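Local coordinates for protein serine protease pet (Escherichia coli, PDB 4OM9) that probably acts as a secreted serine protease toxin of enteroaggregative E. coli, carried as the passenger domain of an autotransporter, at residues Q83-S87 against T88-Q92; Q517-A520 against T521-A524. All coordinates share one frame; numbering follows the deposited sequence.

Contact 1: Q83-S87 against T88-Q92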
loop_
_atom_site.group_PDB
_atom_site.type_symbol
_atom_site.label_atom_id
_atom_site.label_comp_id
_atom_site.label_asym_id
_atom_site.label_seq_id
_atom_site.Cartn_x
_atom_site.Cartn_y
_atom_site.Cartn_z
ATOM N N GLN A 83 -1.327 -16.235 31.502
ATOM C CA GLN A 83 -1.004 -16.080 30.096
ATOM C C GLN A 83 -1.700 -14.879 29.486
ATOM O O GLN A 83 -2.899 -14.645 29.710
ATOM C CB GLN A 83 -1.363 -17.351 29.330
ATOM C CG GLN A 83 -0.717 -18.562 29.945
ATOM C CD GLN A 83 -0.852 -19.801 29.104
ATOM O OE1 GLN A 83 -1.421 -19.769 28.008
ATOM N NE2 GLN A 83 -0.335 -20.917 29.616
ATOM N N THR A 84 -0.931 -14.120 28.721
ATOM C CA THR A 84 -1.448 -12.980 27.999
ATOM C C THR A 84 -1.356 -13.211 26.502
ATOM O O THR A 84 -0.287 -13.544 25.980
ATOM C CB THR A 84 -0.685 -11.704 28.347
ATOM O OG1 THR A 84 -0.959 -11.342 29.696
ATOM C CG2 THR A 84 -1.099 -10.556 27.422
ATOM N N TYR A 85 -2.489 -13.060 25.823
ATOM C CA TYR A 85 -2.500 -12.957 24.377
ATOM C C TYR A 85 -3.244 -11.668 24.034
ATOM O O TYR A 85 -4.371 -11.450 24.522
ATOM C CB TYR A 85 -3.171 -14.158 23.720
ATOM C CG TYR A 85 -2.659 -15.524 24.142
ATOM C CD1 TYR A 85 -3.122 -16.135 25.303
ATOM C CD2 TYR A 85 -1.742 -16.223 23.360
ATOM C CE1 TYR A 85 -2.676 -17.394 25.680
ATOM C CE2 TYR A 85 -1.291 -17.482 23.734
ATOM C CZ TYR A 85 -1.767 -18.062 24.898
ATOM O OH TYR A 85 -1.329 -19.321 25.281
ATOM N N GLY A 86 -2.617 -10.820 23.216
ATOM C CA GLY A 86 -3.150 -9.496 22.938
ATOM C C GLY A 86 -3.494 -8.749 24.209
ATOM O O GLY A 86 -2.670 -8.647 25.112
ATOM N N SER A 87 -4.733 -8.259 24.285
ATOM C CA SER A 87 -5.207 -7.494 25.433
ATOM C C SER A 87 -5.908 -8.360 26.448
ATOM O O SER A 87 -6.678 -7.854 27.247
ATOM C CB SER A 87 -6.195 -6.399 25.013
ATOM O OG SER A 87 -5.614 -5.466 24.131
ATOM N N THR A 88 -5.695 -9.667 26.400
ATOM C CA THR A 88 -6.468 -10.554 27.266
ATOM C C THR A 88 -5.581 -11.422 28.138
ATOM O O THR A 88 -4.566 -11.948 27.666
ATOM C CB THR A 88 -7.401 -11.449 26.442
ATOM O OG1 THR A 88 -8.121 -10.637 25.499
ATOM C CG2 THR A 88 -8.375 -12.199 27.365
ATOM N N GLN A 89 -5.976 -11.545 29.407
ATOM C CA GLN A 89 -5.293 -12.367 30.400
ATOM C C GLN A 89 -5.998 -13.700 30.603
ATOM O O GLN A 89 -7.207 -13.756 30.734
ATOM C CB GLN A 89 -5.198 -11.638 31.742
ATOM C CG GLN A 89 -4.004 -10.711 31.879
ATOM C CD GLN A 89 -4.013 -9.577 30.874
ATOM O OE1 GLN A 89 -3.067 -9.410 30.088
ATOM N NE2 GLN A 89 -5.080 -8.783 30.892
ATOM N N TYR A 90 -5.233 -14.777 30.641
ATOM C CA TYR A 90 -5.811 -16.087 30.830
ATOM C C TYR A 90 -5.102 -16.792 31.989
ATOM O O TYR A 90 -3.902 -16.578 32.247
ATOM C CB TYR A 90 -5.706 -16.926 29.555
ATOM C CG TYR A 90 -6.386 -16.332 28.346
ATOM C CD1 TYR A 90 -5.713 -15.445 27.505
ATOM C CD2 TYR A 90 -7.699 -16.671 28.027
ATOM C CE1 TYR A 90 -6.328 -14.910 26.401
ATOM C CE2 TYR A 90 -8.329 -16.137 26.912
ATOM C CZ TYR A 90 -7.649 -15.256 26.109
ATOM O OH TYR A 90 -8.278 -14.725 25.002
ATOM N N THR A 91 -5.852 -17.634 32.687
ATOM C CA THR A 91 -5.323 -18.299 33.860
ATOM C C THR A 91 -5.432 -19.811 33.688
ATOM O O THR A 91 -6.489 -20.313 33.306
ATOM C CB THR A 91 -6.067 -17.825 35.131
ATOM O OG1 THR A 91 -5.664 -16.481 35.435
ATOM C CG2 THR A 91 -5.764 -18.735 36.330
ATOM N N GLN A 92 -4.336 -20.524 33.937
ATOM C CA GLN A 92 -4.364 -21.983 33.989
ATOM C C GLN A 92 -5.244 -22.428 35.164
ATOM O O GLN A 92 -5.001 -22.028 36.296
ATOM C CB GLN A 92 -2.946 -22.560 34.143
ATOM C CG GLN A 92 -2.902 -24.054 34.458
ATOM C CD GLN A 92 -1.549 -24.518 35.039
ATOM O OE1 GLN A 92 -0.495 -24.271 34.457
ATOM N NE2 GLN A 92 -1.589 -25.190 36.194
#
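Gln83 and Tyr90 face each other as a hydrogen-bonded pair of an antiparallel hairpin, a compact example of how a tight turn sets side chains of two strands against one another. Gln83 N donates to Tyr90 O at 2.7 Å, and Tyr90 N returns a bond to Gln83 O. Two residues nearer the turn, Thr88 N binds Tyr85 O at 2.9 Å, while Tyr85 N reaches Thr88 O. These last two bonds close a two-residue hairpin over a type II' turn from Tyr85 to Thr88, in which Gly86 adopts a positive phi of 51°.

Gln83, Tyr85, Thr88 and Tyr90 share the buried face. Tyr85 CD1 comes to 3.5 Å from Tyr90 CD1, which lies at the edge of the Tyr85 ring, and the two ring planes are turned 69° apart. The first torsion of Tyr90 (chi1 -59°) sets CG beside its own backbone N, and its CB and CD1 pack close to Gln83 O. Gln83 extends beyond CG to bring OE1 within 2.8 Å of Tyr85 OH, a bond within its own strand; its NE2 binds Ala80 O.

On the other face, Thr84 and Gln89 run side by side. Thr84 OG1 donates to Gln89 OE1 at 2.9 Å, in the carbonyl plane and on a lone pair, with the bend at chi2 of Gln89 turning its amide back toward the threonine.

Glu113 accepts both Thr88 OG1 and Tyr90 OH, one on each carboxylate oxygen, and Lys380 also bonds Thr88 OG1. The chemistry therefore implies a buried face on which Glu113 takes the hydroxyls of Thr88 and Tyr90, while Tyr85 OH is held by Gln83 OE1; a carboxylate so placed would probably stay ionised.

Contact 2: Q517-A520 against T521-A524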
loop_
_atom_site.group_PDB
_atom_site.type_symbol
_atom_site.label_atom_id
_atom_site.label_comp_id
_atom_site.label_asym_id
_atom_site.label_seq_id
_atom_site.Cartn_x
_atom_site.Cartn_y
_atom_site.Cartn_z
ATOM N N GLN A 517 -1.317 7.540 1.392
ATOM C CA GLN A 517 0.101 7.205 1.422
ATOM C C GLN A 517 0.299 5.733 1.695
ATOM O O GLN A 517 -0.626 5.056 2.166
ATOM C CB GLN A 517 0.835 8.016 2.497
ATOM C CG GLN A 517 0.403 7.650 3.921
ATOM C CD GLN A 517 1.406 8.084 4.987
ATOM O OE1 GLN A 517 1.671 9.279 5.169
ATOM N NE2 GLN A 517 1.950 7.103 5.719
ATOM N N GLY A 518 1.516 5.250 1.438
ATOM C CA GLY A 518 1.885 3.899 1.818
ATOM C C GLY A 518 2.067 3.751 3.325
ATOM O O GLY A 518 1.927 4.707 4.093
ATOM N N HIS A 519 2.399 2.545 3.759
ATOM C CA HIS A 519 2.577 2.300 5.184
ATOM C C HIS A 519 4.015 1.894 5.485
ATOM O O HIS A 519 4.573 0.978 4.855
ATOM C CB HIS A 519 1.586 1.226 5.685
ATOM C CG HIS A 519 1.864 0.743 7.078
ATOM N ND1 HIS A 519 1.624 1.515 8.201
ATOM C CD2 HIS A 519 2.360 -0.435 7.533
ATOM C CE1 HIS A 519 1.975 0.836 9.279
ATOM N NE2 HIS A 519 2.420 -0.353 8.901
ATOM N N ALA A 520 4.630 2.607 6.423
ATOM C CA ALA A 520 5.994 2.294 6.826
ATOM C C ALA A 520 5.952 0.964 7.567
ATOM O O ALA A 520 5.162 0.789 8.511
ATOM C CB ALA A 520 6.580 3.389 7.702
ATOM N N THR A 521 6.759 0.014 7.118
ATOM C CA THR A 521 6.702 -1.334 7.689
ATOM C C THR A 521 6.995 -1.288 9.183
ATOM O O THR A 521 7.917 -0.639 9.618
ATOM C CB THR A 521 7.656 -2.257 6.934
ATOM O OG1 THR A 521 7.122 -2.460 5.618
ATOM C CG2 THR A 521 7.817 -3.618 7.645
ATOM N N ASP A 522 6.154 -1.917 9.980
ATOM C CA ASP A 522 6.397 -1.954 11.427
ATOM C C ASP A 522 7.537 -2.906 11.795
ATOM O O ASP A 522 7.676 -3.980 11.210
ATOM C CB ASP A 522 5.132 -2.374 12.193
ATOM C CG ASP A 522 3.936 -1.499 11.878
ATOM O OD1 ASP A 522 3.978 -0.308 12.238
ATOM O OD2 ASP A 522 2.951 -1.997 11.295
ATOM N N HIS A 523 8.349 -2.494 12.758
ATOM C CA HIS A 523 9.374 -3.350 13.302
ATOM C C HIS A 523 9.179 -3.456 14.799
ATOM O O HIS A 523 8.455 -2.661 15.419
ATOM C CB HIS A 523 10.790 -2.828 12.979
ATOM C CG HIS A 523 11.087 -2.765 11.519
ATOM N ND1 HIS A 523 11.796 -3.747 10.853
ATOM C CD2 HIS A 523 10.730 -1.861 10.568
ATOM C CE1 HIS A 523 11.890 -3.442 9.577
ATOM N NE2 HIS A 523 11.244 -2.303 9.373
ATOM N N ALA A 524 9.823 -4.467 15.371
ATOM C CA ALA A 524 9.859 -4.648 16.804
ATOM C C ALA A 524 10.704 -3.542 17.408
ATOM O O ALA A 524 11.585 -2.975 16.746
ATOM C CB ALA A 524 10.440 -6.022 17.158
HETATM O O HOH W 1 4.608 1.922 10.736
#
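The end of strand 514-520, where a coil of the passenger's beta-helix gives way to a loop, is tied off by a histidine-carboxylate hydrogen bond. His519 NE2 donates to Asp522 OD2 at 3.0 Å, with an N-H...O angle of 154°. The acceptor lies in the plane of the imidazole, at its edge, yet NE2 approaches OD2 from well above the plane of the carboxylate, the two planes being 59° apart. With CG of His519 anti to the backbone N (chi1 170°), the ring is carried forward along the chain past Ala520, and Asp522, its CG beside the backbone N, turns its carboxylate back to meet the ring. A water bridges the same few residues, donating to Ala520 O at 2.6 Å and to Asp522 OD1 at 2.8 Å. His519 ND1 binds Asp499, so carboxylates hold both ring nitrogens, fixing the ring's rotation and probably favouring the protonated imidazole. Asp522 OD1 has a further partner in Ser625. Strand 576-583 lies alongside, where Glu577 receives Thr521 OG1 and Trp576 packs on Ala520, while farther along the loop His523 and Ala524 reach Asp15 on helix 10-17.

Overall arrangement
Contacts 1 and 2 lie in different parts of the passenger and do not touch: their centres are 27 Å apart and their nearest atoms about 15 Å. Contact 1 belongs to the antiparallel hairpin of the protease-like region, contact 2 to the beta-helix that follows it in the chain. Each nevertheless reaches across to the other part. The turn of 83-87 and 88-92 meets Lys380 and Tyr398 on beta-helix strands, whereas the loop after 517-520 bonds Asp15 on an N-terminal helix. Together they illustrate a general principle: local polar pairs at a turn and at a strand end can lie where two units of a long fold adjoin.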